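Local coordinates for hypothetical protein TTMA177 (Thermus thermophilus phage TMA, PDB 2ZDJ), which is of unknown function but folds as a small alpha and beta (a+b) protein with a cystatin-like fold, at residues Y48-I54 and A65-K69; D13-Q18 and H37-K42. All coordinates share one frame. Residue numbers count along the deposited sequence, not the author numbering.

Contact 1: Y48-I54 and A65-K69; sequences YEEVWGI and AYRLK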
loop_
_atom_site.group_PDB
_atom_site.type_symbol
_atom_site.label_atom_id
_atom_site.label_comp_id
_atom_site.label_asym_id
_atom_site.label_seq_id
_atom_site.Cartn_x
_atom_site.Cartn_y
_atom_site.Cartn_z
ATOM N N TYR A 48 5.702 4.611 -8.951
ATOM C CA TYR A 48 5.295 3.693 -7.887
ATOM C C TYR A 48 5.415 2.294 -8.471
ATOM O O TYR A 48 4.638 1.915 -9.337
ATOM C CB TYR A 48 3.850 3.977 -7.463
ATOM C CG TYR A 48 3.700 5.258 -6.681
ATOM C CD1 TYR A 48 3.828 5.263 -5.295
ATOM C CD2 TYR A 48 3.474 6.475 -7.330
ATOM C CE1 TYR A 48 3.740 6.444 -4.569
ATOM C CE2 TYR A 48 3.384 7.665 -6.616
ATOM C CZ TYR A 48 3.521 7.646 -5.233
ATOM O OH TYR A 48 3.471 8.824 -4.509
ATOM N N GLU A 49 6.402 1.534 -8.013
ATOM C CA GLU A 49 6.621 0.183 -8.518
ATOM C C GLU A 49 5.620 -0.806 -7.932
ATOM O O GLU A 49 5.211 -1.767 -8.588
ATOM C CB GLU A 49 8.041 -0.267 -8.192
ATOM C CG GLU A 49 8.438 -1.579 -8.845
ATOM C CD GLU A 49 8.471 -1.485 -10.357
ATOM O OE1 GLU A 49 9.095 -0.532 -10.882
ATOM O OE2 GLU A 49 7.876 -2.367 -11.016
ATOM N N GLU A 50 5.238 -0.578 -6.681
ATOM C CA GLU A 50 4.268 -1.434 -6.022
ATOM C C GLU A 50 3.378 -0.602 -5.117
ATOM O O GLU A 50 3.798 0.429 -4.576
ATOM C CB GLU A 50 4.968 -2.519 -5.179
ATOM C CG GLU A 50 5.583 -3.667 -5.972
ATOM C CD GLU A 50 6.340 -4.671 -5.089
ATOM O OE1 GLU A 50 5.835 -5.054 -4.009
ATOM O OE2 GLU A 50 7.440 -5.089 -5.486
ATOM N N VAL A 51 2.136 -1.041 -4.974
ATOM C CA VAL A 51 1.194 -0.383 -4.086
ATOM C C VAL A 51 0.360 -1.471 -3.409
ATOM O O VAL A 51 -0.264 -2.300 -4.067
ATOM C CB VAL A 51 0.266 0.606 -4.848
ATOM C CG1 VAL A 51 -0.730 1.229 -3.893
ATOM C CG2 VAL A 51 1.102 1.704 -5.499
ATOM N N TRP A 52 0.378 -1.480 -2.085
ATOM C CA TRP A 52 -0.386 -2.463 -1.324
ATOM C C TRP A 52 -1.264 -1.746 -0.319
ATOM O O TRP A 52 -0.889 -0.702 0.208
ATOM C CB TRP A 52 0.539 -3.371 -0.522
ATOM C CG TRP A 52 1.505 -4.169 -1.295
ATOM C CD1 TRP A 52 2.629 -3.719 -1.925
ATOM C CD2 TRP A 52 1.507 -5.591 -1.430
ATOM N NE1 TRP A 52 3.339 -4.779 -2.439
ATOM C CE2 TRP A 52 2.671 -5.941 -2.149
ATOM C CE3 TRP A 52 0.639 -6.610 -1.007
ATOM C CZ2 TRP A 52 2.992 -7.271 -2.457
ATOM C CZ3 TRP A 52 0.957 -7.935 -1.311
ATOM C CH2 TRP A 52 2.127 -8.252 -2.030
ATOM N N GLY A 53 -2.423 -2.317 -0.017
ATOM C CA GLY A 53 -3.269 -1.678 0.969
ATOM C C GLY A 53 -3.687 -2.584 2.106
ATOM O O GLY A 53 -3.663 -3.810 1.989
ATOM N N ILE A 54 -4.022 -1.967 3.231
ATOM C CA ILE A 54 -4.520 -2.689 4.384
ATOM C C ILE A 54 -5.783 -1.928 4.730
ATOM O O ILE A 54 -5.852 -0.706 4.551
ATOM C CB ILE A 54 -3.529 -2.719 5.601
ATOM C CG1 ILE A 54 -3.274 -1.321 6.160
ATOM C CG2 ILE A 54 -2.229 -3.385 5.190
ATOM C CD1 ILE A 54 -2.279 -0.528 5.396
ATOM N N ALA A 65 -1.889 -7.395 3.967
ATOM C CA ALA A 65 -1.993 -6.384 2.922
ATOM C C ALA A 65 -2.312 -7.034 1.595
ATOM O O ALA A 65 -1.961 -8.197 1.353
ATOM C CB ALA A 65 -0.670 -5.597 2.815
ATOM N N TYR A 66 -2.993 -6.283 0.736
ATOM C CA TYR A 66 -3.352 -6.781 -0.581
ATOM C C TYR A 66 -2.744 -5.880 -1.651
ATOM O O TYR A 66 -2.792 -4.663 -1.536
ATOM C CB TYR A 66 -4.879 -6.869 -0.732
ATOM C CG TYR A 66 -5.660 -5.684 -0.194
ATOM C CD1 TYR A 66 -6.045 -5.618 1.148
ATOM C CD2 TYR A 66 -6.055 -4.652 -1.042
ATOM C CE1 TYR A 66 -6.823 -4.545 1.629
ATOM C CE2 TYR A 66 -6.820 -3.587 -0.578
ATOM C CZ TYR A 66 -7.207 -3.539 0.751
ATOM O OH TYR A 66 -8.005 -2.500 1.168
ATOM N N ARG A 67 -2.154 -6.492 -2.675
ATOM C CA ARG A 67 -1.495 -5.762 -3.756
ATOM C C ARG A 67 -2.472 -5.118 -4.740
ATOM O O ARG A 67 -3.352 -5.782 -5.279
ATOM C CB ARG A 67 -0.542 -6.702 -4.505
ATOM C CG ARG A 67 -0.150 -6.219 -5.882
ATOM C CD ARG A 67 1.283 -5.742 -5.974
ATOM N NE ARG A 67 2.215 -6.827 -6.214
ATOM C CZ ARG A 67 3.309 -6.727 -6.968
ATOM N NH1 ARG A 67 3.621 -5.589 -7.571
ATOM N NH2 ARG A 67 4.105 -7.777 -7.116
ATOM N N LEU A 68 -2.293 -3.825 -4.984
ATOM C CA LEU A 68 -3.163 -3.079 -5.883
ATOM C C LEU A 68 -2.426 -2.714 -7.159
ATOM O O LEU A 68 -3.038 -2.367 -8.164
ATOM C CB LEU A 68 -3.656 -1.829 -5.171
ATOM C CG LEU A 68 -4.510 -2.178 -3.949
ATOM C CD1 LEU A 68 -4.840 -0.943 -3.122
ATOM C CD2 LEU A 68 -5.787 -2.842 -4.462
ATOM N N LYS A 69 -1.102 -2.793 -7.104
ATOM C CA LYS A 69 -0.261 -2.504 -8.253
ATOM C C LYS A 69 1.108 -3.120 -7.971
ATOM O O LYS A 69 1.486 -3.145 -6.782
ATOM C CB LYS A 69 -0.142 -0.989 -8.441
ATOM C CG LYS A 69 0.445 -0.547 -9.769
ATOM C CD LYS A 69 1.917 -0.865 -9.881
ATOM C CE LYS A 69 2.485 -0.350 -11.199
ATOM N NZ LYS A 69 2.270 1.112 -11.365
ATOM O OXT LYS A 69 1.784 -3.562 -8.933
#
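An antiparallel strand pairing, interrupted by a classic beta bulge, joins residues 48-54 to the C-terminal residues 65-69 within the curved sheet of this cystatin-like fold. The regular part shows how a hydrogen-bonded pair is built: Gly53 N reaches Tyr66 O at 2.8 Å and Tyr66 N returns to Gly53 O at 2.9 Å. One step along, Trp52 and Arg67 form a non-hydrogen-bonded pair, their CA atoms 4.2 Å apart. The bulge follows, because Leu68 and Lys69 both face Val51: Val51 O accepts from Leu68 N at 2.7 Å and from Lys69 N at 3.2 Å. Beyond the bulge Val51 N donates to Lys69 O at 2.8 Å, though the position of that terminal oxygen is less certain; apart from the ladder, the side-chain Lys69 NZ donates to Tyr48 O at 3.2 Å.

On the opposite face to Trp52, the Tyr66 ring covers Gly53, where a side chain would be crowded, and its hydroxyl bonds to Asp55. Helix 20-30 packs against Tyr48 and Leu68. Glu50 OE1, which also bonds to Tyr14, receives a hydrogen bond from Trp52 NE1 at 3.0 Å. Over the face of that indole lies Arg67 CB, a CH-pi contact 3.6 Å from the centroid of the six-membered ring.

Contact 2: D13-Q18 and H37-K42; sequences DYTLIQ and HALFVK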
loop_
_atom_site.group_PDB
_atom_site.type_symbol
_atom_site.label_atom_id
_atom_site.label_comp_id
_atom_site.label_asym_id
_atom_site.label_seq_id
_atom_site.Cartn_x
_atom_site.Cartn_y
_atom_site.Cartn_z
ATOM N N ASP A 13 12.445 -1.325 1.990
ATOM C CA ASP A 13 12.290 -0.879 0.622
ATOM C C ASP A 13 10.872 -0.373 0.376
ATOM O O ASP A 13 10.552 0.105 -0.707
ATOM C CB ASP A 13 12.689 -1.972 -0.389
ATOM C CG ASP A 13 12.063 -3.329 -0.101
ATOM O OD1 ASP A 13 11.911 -4.103 -1.070
ATOM O OD2 ASP A 13 11.743 -3.633 1.068
ATOM N N TYR A 14 10.040 -0.437 1.412
ATOM C CA TYR A 14 8.654 0.028 1.332
ATOM C C TYR A 14 8.434 1.255 2.213
ATOM O O TYR A 14 9.138 1.454 3.202
ATOM C CB TYR A 14 7.692 -1.077 1.787
ATOM C CG TYR A 14 7.577 -2.242 0.837
ATOM C CD1 TYR A 14 6.616 -2.253 -0.179
ATOM C CD2 TYR A 14 8.422 -3.340 0.957
ATOM C CE1 TYR A 14 6.507 -3.343 -1.048
ATOM C CE2 TYR A 14 8.323 -4.426 0.096
ATOM C CZ TYR A 14 7.371 -4.427 -0.898
ATOM O OH TYR A 14 7.292 -5.508 -1.742
ATOM N N THR A 15 7.444 2.065 1.855
ATOM C CA THR A 15 7.103 3.260 2.626
ATOM C C THR A 15 5.603 3.275 2.947
ATOM O O THR A 15 4.770 2.961 2.097
ATOM C CB THR A 15 7.470 4.524 1.854
ATOM O OG1 THR A 15 8.893 4.583 1.708
ATOM C CG2 THR A 15 6.991 5.761 2.589
ATOM N N LEU A 16 5.274 3.615 4.189
ATOM C CA LEU A 16 3.893 3.665 4.641
ATOM C C LEU A 16 3.250 4.998 4.294
ATOM O O LEU A 16 3.852 6.050 4.480
ATOM C CB LEU A 16 3.830 3.445 6.150
ATOM C CG LEU A 16 2.453 3.556 6.815
ATOM C CD1 LEU A 16 1.592 2.378 6.416
ATOM C CD2 LEU A 16 2.623 3.587 8.334
ATOM N N ILE A 17 2.029 4.946 3.774
ATOM C CA ILE A 17 1.291 6.149 3.417
ATOM C C ILE A 17 -0.020 6.091 4.190
ATOM O O ILE A 17 -0.790 5.132 4.045
ATOM C CB ILE A 17 0.945 6.203 1.902
ATOM C CG1 ILE A 17 2.215 6.104 1.049
ATOM C CG2 ILE A 17 0.179 7.472 1.594
ATOM C CD1 ILE A 17 3.187 7.181 1.255
ATOM N N GLN A 18 -0.264 7.102 5.019
ATOM C CA GLN A 18 -1.494 7.161 5.806
ATOM C C GLN A 18 -2.341 8.389 5.496
ATOM O O GLN A 18 -3.539 8.388 5.737
ATOM C CB GLN A 18 -1.183 7.125 7.306
ATOM C CG GLN A 18 -0.764 5.754 7.821
ATOM C CD GLN A 18 -0.436 5.755 9.308
ATOM O OE1 GLN A 18 0.472 6.456 9.753
ATOM N NE2 GLN A 18 -1.174 4.962 10.081
ATOM N N HIS A 37 -7.223 2.059 3.951
ATOM C CA HIS A 37 -7.047 3.256 4.765
ATOM C C HIS A 37 -5.576 3.577 4.998
ATOM O O HIS A 37 -5.239 4.512 5.711
ATOM C CB HIS A 37 -7.768 3.103 6.109
ATOM C CG HIS A 37 -9.259 3.061 5.991
ATOM N ND1 HIS A 37 -9.975 4.004 5.284
ATOM C CD2 HIS A 37 -10.172 2.200 6.501
ATOM C CE1 HIS A 37 -11.264 3.725 5.364
ATOM N NE2 HIS A 37 -11.410 2.637 6.097
ATOM N N ALA A 38 -4.702 2.793 4.384
ATOM C CA ALA A 38 -3.267 2.999 4.491
ATOM C C ALA A 38 -2.632 2.172 3.392
ATOM O O ALA A 38 -3.139 1.104 3.024
ATOM C CB ALA A 38 -2.755 2.553 5.845
ATOM N N LEU A 39 -1.532 2.675 2.863
ATOM C CA LEU A 39 -0.838 1.989 1.790
ATOM C C LEU A 39 0.616 1.759 2.131
ATOM O O LEU A 39 1.188 2.444 2.975
ATOM C CB LEU A 39 -0.912 2.822 0.513
ATOM C CG LEU A 39 -2.298 3.193 -0.023
ATOM C CD1 LEU A 39 -2.153 4.173 -1.164
ATOM C CD2 LEU A 39 -3.026 1.930 -0.490
ATOM N N PHE A 40 1.192 0.753 1.488
ATOM C CA PHE A 40 2.599 0.439 1.617
ATOM C C PHE A 40 2.998 0.546 0.157
ATOM O O PHE A 40 2.456 -0.162 -0.706
ATOM C CB PHE A 40 2.806 -0.978 2.148
ATOM C CG PHE A 40 2.759 -1.077 3.651
ATOM C CD1 PHE A 40 3.866 -0.731 4.414
ATOM C CD2 PHE A 40 1.613 -1.524 4.299
ATOM C CE1 PHE A 40 3.837 -0.830 5.809
ATOM C CE2 PHE A 40 1.569 -1.627 5.698
ATOM C CZ PHE A 40 2.683 -1.281 6.450
ATOM N N VAL A 41 3.909 1.457 -0.136
ATOM C CA VAL A 41 4.313 1.643 -1.516
ATOM C C VAL A 41 5.804 1.453 -1.719
ATOM O O VAL A 41 6.614 1.813 -0.864
ATOM C CB VAL A 41 3.966 3.068 -2.007
ATOM C CG1 VAL A 41 2.467 3.312 -1.953
ATOM C CG2 VAL A 41 4.680 4.083 -1.140
ATOM N N LYS A 42 6.168 0.863 -2.848
ATOM C CA LYS A 42 7.573 0.723 -3.168
ATOM C C LYS A 42 7.749 1.658 -4.346
ATOM O O LYS A 42 7.078 1.527 -5.372
ATOM C CB LYS A 42 7.942 -0.701 -3.564
ATOM C CG LYS A 42 9.294 -0.783 -4.281
ATOM C CD LYS A 42 10.078 -2.041 -3.934
ATOM C CE LYS A 42 9.291 -3.308 -4.190
ATOM N NZ LYS A 42 10.072 -4.518 -3.823
HETATM O O HOH W 1 11.182 -6.645 -1.723
HETATM O O HOH W 2 -6.350 7.227 4.986
#
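Four backbone hydrogen bonds tie residues 13-18 to residues 37-42, and they come in two reciprocal couples, as an antiparallel ladder requires. Thr15 N binds Val41 O at 2.9 Å and Val41 N binds Thr15 O at 2.8 Å; two residues on, Ile17 N to Leu39 O and Leu39 N to Ile17 O are both 2.8 Å. At one end Asp13 OD1 and Lys42 NZ make a salt bridge of 3.3 Å, weak as a hydrogen bond; a water donates to Asp13 OD1 at 2.7 Å and accepts only weakly from Lys42 NZ at 3.2 Å, while Lys42 has a second acidic partner in Glu50. At the other end a water donates to both Gln18 O and His37 O, carrying the link past the last direct bond.

Side chains alternate between two faces. Leu16 and Phe40 share one, with Leu16 CD1 over the phenyl ring, 4.0 Å from its centroid in a CH-pi contact; Phe10 stacks on the same phenylalanine. Ile17, Leu39 and Val41 share the other, where Ile17 CG1 meets Val41 CG2 at 3.9 Å and helix 20-30 covers Ile17 and Leu39 through Val23. A helix that follows the edge strand, crosses one sheet face and leads into the neighbouring antiparallel strand is consistent with a cystatin-like fold.

In the fold
Contact 1 and contact 2 illustrate how one antiparallel sheet grows from successive pairings: their centres lie about 8 Å apart, and strands 38-44 and 47-54, consecutive in the chain, join them side by side. Across the sheet the order is 4-6, 64-67, 47-54, 38-44, 15-17, so contact 2 supplies an outermost strand and contact 1 brings the C-terminal strand inside. Direct links cross the seam: Glu49 N lies 2.7 Å from Lys42 O, probably a hydrogen bond, as is Glu50 OE1 to Tyr14 OH at 2.7 Å. Packing adds Trp52 O against Leu39 CD2 at 3.5 Å. Phe10 bridges both contacts, meeting Trp52 and Tyr14 edge-to-face. No active site is known here.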